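Local atomic coordinates of alcohol dehydrogenase (Thermus sp., PDB entry 4CPD), a protein that probably catalyses the NAD-dependent interconversion of alcohols and their carbonyl compounds as a zinc-containing medium-chain dehydrogenase. Residues A[43-48]-A[332-337]. Numbering follows the deposited sequence.
Sequences HLYHGK and LFDRKE. With NAD (nicotinamide-adenine-dinucleotide), chain G.
The C-terminal ends of helices 39-45 and 326-334, two helices of the zinc-dependent medium-chain dehydrogenase fold that meet beside the NAD, come closest at Y45 and D334, whose CA atoms are 8.8 Å apart. The link is a histidine-carboxylate hydrogen bond: H46, the first residue past its helix, gives NE2-H to D334 OD2 (3.1 Å). The bond is bent, 140° at the hydrogen, and the nitrogen reaches OD2 on its syn side but well out of the carboxylate plane. D334 OD1 lies at the edge of the same imidazole, beside CE1, and only OD2 takes the N-H. CG of D334 stands anti to its backbone N (chi1 -170°), which carries the acid across to the other helix end. The Y45 ring plane is nearly perpendicular to the carboxylate plane (84°), and its edge, CE2, lies by D334 OD2; the ring also meets that of Y330. Just after D334, a Schellman motif with K336 at positive phi ends helix 326-334. Residues of the same two helices line the cofactor pocket: F333, next to D334, brings CZ to 3.3 Å from the phosphate oxygen O1A of NAD, while H43, about one turn before H46, sets its ring edge-on with CE1 3.2 Å from the ribose hydroxyl O2D of NAD.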
ATOM      1  N   HIS A  43      -3.728  26.390   0.204  1.00 47.63           N
ATOM      2  CA  HIS A  43      -2.961  26.192   1.440  1.00 50.72           C
ATOM      3  C   HIS A  43      -1.920  27.318   1.617  1.00 57.46           C
ATOM      4  O   HIS A  43      -1.697  27.815   2.742  1.00 58.98           O
ATOM      5  CB  HIS A  43      -2.314  24.810   1.489  1.00 51.44           C
ATOM      6  CG  HIS A  43      -3.287  23.696   1.286  1.00 56.74           C
ATOM      7  ND1 HIS A  43      -3.092  22.690   0.366  1.00 59.74           N
ATOM      8  CD2 HIS A  43      -4.491  23.454   1.858  1.00 62.04           C
ATOM      9  CE1 HIS A  43      -4.123  21.861   0.398  1.00 63.99           C
ATOM     10  NE2 HIS A  43      -4.989  22.306   1.289  1.00 64.52           N
ATOM     11  N   LEU A  44      -1.305  27.749   0.516  1.00 57.55           N
ATOM     12  CA  LEU A  44      -0.484  28.949   0.561  1.00 57.17           C
ATOM     13  C   LEU A  44      -1.339  30.104   1.039  1.00 57.72           C
ATOM     14  O   LEU A  44      -1.028  30.716   2.045  1.00 62.98           O
ATOM     15  CB  LEU A  44       0.113  29.296  -0.796  1.00 58.78           C
ATOM     16  CG  LEU A  44       1.510  28.715  -0.957  1.00 65.79           C
ATOM     17  CD1 LEU A  44       1.394  27.282  -1.396  1.00 71.68           C
ATOM     18  CD2 LEU A  44       2.367  29.455  -1.957  1.00 68.40           C
ATOM     19  N   TYR A  45      -2.425  30.369   0.316  1.00 56.91           N
ATOM     20  CA  TYR A  45      -3.290  31.528   0.541  1.00 53.97           C
ATOM     21  C   TYR A  45      -3.646  31.658   2.023  1.00 57.37           C
ATOM     22  O   TYR A  45      -3.588  32.758   2.594  1.00 57.87           O
ATOM     23  CB  TYR A  45      -4.560  31.360  -0.281  1.00 51.69           C
ATOM     24  CG  TYR A  45      -5.425  32.589  -0.533  1.00 48.79           C
ATOM     25  CD1 TYR A  45      -4.973  33.657  -1.300  1.00 49.28           C
ATOM     26  CD2 TYR A  45      -6.733  32.621  -0.109  1.00 50.96           C
ATOM     27  CE1 TYR A  45      -5.789  34.737  -1.583  1.00 46.53           C
ATOM     28  CE2 TYR A  45      -7.557  33.686  -0.392  1.00 50.16           C
ATOM     29  CZ  TYR A  45      -7.079  34.740  -1.120  1.00 49.08           C
ATOM     30  OH  TYR A  45      -7.938  35.785  -1.367  1.00 55.56           O
ATOM     31  N   HIS A  46      -3.992  30.523   2.641  1.00 55.76           N
ATOM     32  CA  HIS A  46      -4.375  30.484   4.066  1.00 58.09           C
ATOM     33  C   HIS A  46      -3.245  30.203   5.059  1.00 55.51           C
ATOM     34  O   HIS A  46      -3.476  29.655   6.149  1.00 48.04           O
ATOM     35  CB  HIS A  46      -5.435  29.429   4.300  1.00 62.03           C
ATOM     36  CG  HIS A  46      -6.705  29.669   3.558  1.00 70.85           C
ATOM     37  ND1 HIS A  46      -7.326  28.674   2.836  1.00 74.72           N
ATOM     38  CD2 HIS A  46      -7.484  30.773   3.439  1.00 70.53           C
ATOM     39  CE1 HIS A  46      -8.431  29.154   2.298  1.00 75.28           C
ATOM     40  NE2 HIS A  46      -8.550  30.425   2.645  1.00 70.16           N
ATOM     41  N   GLY A  47      -2.031  30.557   4.667  1.00 56.98           N
ATOM     42  CA  GLY A  47      -0.854  30.478   5.532  1.00 58.97           C
ATOM     43  C   GLY A  47      -0.532  29.126   6.139  1.00 62.63           C
ATOM     44  O   GLY A  47       0.260  29.031   7.088  1.00 55.54           O
ATOM     45  N   LYS A  48      -1.143  28.082   5.574  1.00 68.96           N
ATOM     46  CA  LYS A  48      -0.908  26.676   5.954  1.00 69.16           C
ATOM     47  C   LYS A  48       0.496  26.242   5.491  1.00 66.36           C
ATOM     48  O   LYS A  48       1.030  25.229   5.933  1.00 69.16           O
ATOM     49  CB  LYS A  48      -1.967  25.767   5.282  1.00 68.75           C
ATOM     50  CG  LYS A  48      -2.812  24.873   6.190  1.00 74.76           C
ATOM     51  CD  LYS A  48      -4.156  25.530   6.529  1.00 79.75           C
ATOM     52  CE  LYS A  48      -5.334  24.566   6.470  1.00 81.55           C
ATOM     53  NZ  LYS A  48      -5.673  24.193   5.064  1.00 79.38           N
ATOM     54  N   LEU A 332     -12.650  33.791  -5.805  1.00 50.02           N
ATOM     55  CA  LEU A 332     -13.684  32.932  -6.388  1.00 53.13           C
ATOM     56  C   LEU A 332     -13.438  31.477  -6.052  1.00 52.06           C
ATOM     57  O   LEU A 332     -14.307  30.795  -5.521  1.00 51.70           O
ATOM     58  CB  LEU A 332     -13.751  33.092  -7.916  1.00 57.13           C
ATOM     59  CG  LEU A 332     -14.698  34.132  -8.540  1.00 60.76           C
ATOM     60  CD1 LEU A 332     -16.139  33.846  -8.180  1.00 62.35           C
ATOM     61  CD2 LEU A 332     -14.324  35.527  -8.089  1.00 67.42           C
ATOM     62  N   PHE A 333     -12.240  31.007  -6.362  1.00 52.99           N
ATOM     63  CA  PHE A 333     -11.893  29.608  -6.123  1.00 56.12           C
ATOM     64  C   PHE A 333     -11.951  29.247  -4.630  1.00 55.64           C
ATOM     65  O   PHE A 333     -12.515  28.224  -4.244  1.00 53.90           O
ATOM     66  CB  PHE A 333     -10.515  29.303  -6.710  1.00 54.58           C
ATOM     67  CG  PHE A 333     -10.156  27.848  -6.683  1.00 55.37           C
ATOM     68  CD1 PHE A 333     -11.044  26.885  -7.175  1.00 55.45           C
ATOM     69  CD2 PHE A 333      -8.928  27.439  -6.176  1.00 50.90           C
ATOM     70  CE1 PHE A 333     -10.704  25.541  -7.151  1.00 58.72           C
ATOM     71  CE2 PHE A 333      -8.587  26.105  -6.161  1.00 52.24           C
ATOM     72  CZ  PHE A 333      -9.473  25.154  -6.647  1.00 56.59           C
ATOM     73  N   ASP A 334     -11.386  30.112  -3.795  1.00 60.62           N
ATOM     74  CA  ASP A 334     -11.433  29.928  -2.350  1.00 62.64           C
ATOM     75  C   ASP A 334     -12.872  29.820  -1.845  1.00 64.78           C
ATOM     76  O   ASP A 334     -13.210  28.865  -1.134  1.00 54.17           O
ATOM     77  CB  ASP A 334     -10.724  31.083  -1.651  1.00 64.90           C
ATOM     78  CG  ASP A 334     -10.531  30.835  -0.174  1.00 67.83           C
ATOM     79  OD1 ASP A 334     -10.634  29.648   0.245  1.00 64.07           O
ATOM     80  OD2 ASP A 334     -10.268  31.838   0.539  1.00 64.77           O
ATOM     81  N   ARG A 335     -13.712  30.787  -2.252  1.00 67.47           N
ATOM     82  CA  ARG A 335     -15.143  30.825  -1.872  1.00 62.33           C
ATOM     83  C   ARG A 335     -15.984  29.727  -2.574  1.00 59.70           C
ATOM     84  O   ARG A 335     -17.183  29.628  -2.341  1.00 60.06           O
ATOM     85  CB  ARG A 335     -15.741  32.233  -2.105  1.00 64.24           C
ATOM     86  CG  ARG A 335     -15.277  33.302  -1.105  1.00 63.28           C
ATOM     87  CD  ARG A 335     -15.634  34.720  -1.555  1.00 63.52           C
ATOM     88  N   LYS A 336     -15.347  28.902  -3.413  1.00 58.83           N
ATOM     89  CA  LYS A 336     -15.987  27.760  -4.094  1.00 57.52           C
ATOM     90  C   LYS A 336     -17.028  28.220  -5.174  1.00 59.37           C
ATOM     91  O   LYS A 336     -17.913  27.462  -5.605  1.00 54.68           O
ATOM     92  CB  LYS A 336     -16.606  26.812  -3.055  1.00 59.10           C
ATOM     93  CG  LYS A 336     -16.157  25.363  -3.145  1.00 59.55           C
ATOM     94  CD  LYS A 336     -15.089  25.044  -2.101  1.00 57.69           C
ATOM     95  N   GLU A 337     -16.882  29.467  -5.623  1.00 60.20           N
ATOM     96  CA  GLU A 337     -17.694  30.037  -6.688  1.00 61.38           C
ATOM     97  C   GLU A 337     -17.150  29.694  -8.074  1.00 60.20           C
ATOM     98  O   GLU A 337     -17.897  29.570  -9.028  1.00 59.68           O
ATOM     99  CB  GLU A 337     -17.792  31.548  -6.502  1.00 67.59           C
ATOM    100  CG  GLU A 337     -18.786  31.942  -5.408  1.00 74.03           C
ATOM    101  CD  GLU A 337     -18.580  33.353  -4.869  1.00 76.01           C
ATOM    102  OE1 GLU A 337     -18.132  34.244  -5.624  1.00 71.26           O
ATOM    103  OE2 GLU A 337     -18.857  33.561  -3.668  1.00 79.33           O
TER
HETATM  104  PA  NAD G1407     -10.458  21.654  -3.769  1.00 77.42           P
HETATM  105  O1A NAD G1407     -10.814  22.646  -4.878  1.00 63.81           O
HETATM  106  O2A NAD G1407     -10.332  22.154  -2.333  1.00 70.53           O
HETATM  107  O5B NAD G1407     -11.428  20.358  -3.747  1.00 72.90           O
HETATM  108  C5B NAD G1407     -11.776  19.722  -2.517  1.00 77.42           C
HETATM  109  C4B NAD G1407     -13.168  19.107  -2.627  1.00 84.55           C
HETATM  110  O4B NAD G1407     -13.393  18.211  -1.530  1.00 78.98           O
HETATM  111  C3B NAD G1407     -14.257  20.185  -2.580  1.00 82.18           C
HETATM  112  O3B NAD G1407     -15.295  19.978  -3.552  1.00 69.96           O
HETATM  113  C2B NAD G1407     -14.842  20.042  -1.204  1.00 84.70           C
HETATM  114  O2B NAD G1407     -16.216  20.437  -1.163  1.00 82.42           O
HETATM  115  C1B NAD G1407     -14.651  18.558  -0.958  1.00 82.81           C
HETATM  116  N9A NAD G1407     -14.672  18.281   0.479  1.00 90.34           N
HETATM  117  C8A NAD G1407     -14.046  19.016   1.420  1.00 87.86           C
HETATM  118  N7A NAD G1407     -14.292  18.475   2.638  1.00 93.35           N
HETATM  119  C5A NAD G1407     -15.076  17.386   2.469  1.00 88.69           C
HETATM  120  C6A NAD G1407     -15.685  16.358   3.337  1.00 87.16           C
HETATM  121  N6A NAD G1407     -15.475  16.427   4.661  1.00 85.40           N
HETATM  122  N1A NAD G1407     -16.445  15.376   2.783  1.00 91.56           N
HETATM  123  C2A NAD G1407     -16.648  15.315   1.453  1.00 88.34           C
HETATM  124  N3A NAD G1407     -16.119  16.224   0.601  1.00 91.40           N
HETATM  125  C4A NAD G1407     -15.337  17.259   1.037  1.00 91.79           C
HETATM  126  O3  NAD G1407      -9.034  20.955  -4.105  1.00 82.45           O
HETATM  127  PN  NAD G1407      -8.560  20.199  -5.459  1.00 79.80           P
HETATM  128  O1N NAD G1407      -8.000  21.301  -6.338  1.00 64.02           O
HETATM  129  O2N NAD G1407      -9.601  19.180  -5.933  1.00 70.72           O
HETATM  130  O5D NAD G1407      -7.355  19.295  -4.873  1.00 78.51           O
HETATM  131  C5D NAD G1407      -7.720  18.069  -4.207  1.00 77.24           C
HETATM  132  C4D NAD G1407      -6.823  17.665  -3.040  1.00 75.50           C
HETATM  133  O4D NAD G1407      -5.693  16.958  -3.570  1.00 75.71           O
HETATM  134  C3D NAD G1407      -6.269  18.837  -2.228  1.00 75.75           C
HETATM  135  O3D NAD G1407      -6.129  18.415  -0.860  1.00 63.16           O
HETATM  136  C2D NAD G1407      -4.925  19.131  -2.899  1.00 78.14           C
HETATM  137  O2D NAD G1407      -3.957  19.848  -2.092  1.00 65.75           O
HETATM  138  C1D NAD G1407      -4.497  17.705  -3.255  1.00 76.14           C
HETATM  139  N1N NAD G1407      -3.499  17.622  -4.334  1.00 74.51           N
HETATM  140  C2N NAD G1407      -2.540  16.716  -4.126  1.00 68.30           C
HETATM  141  C3N NAD G1407      -1.519  16.503  -5.040  1.00 60.95           C
HETATM  142  C7N NAD G1407      -0.519  15.441  -4.682  1.00 54.73           C
HETATM  143  O7N NAD G1407       0.627  15.480  -5.099  1.00 50.96           O
HETATM  144  N7N NAD G1407      -0.948  14.431  -3.901  1.00 51.77           N
HETATM  145  C4N NAD G1407      -1.497  17.258  -6.225  1.00 63.70           C
HETATM  146  C5N NAD G1407      -2.506  18.206  -6.436  1.00 67.31           C
HETATM  147  C6N NAD G1407      -3.509  18.374  -5.466  1.00 74.09           C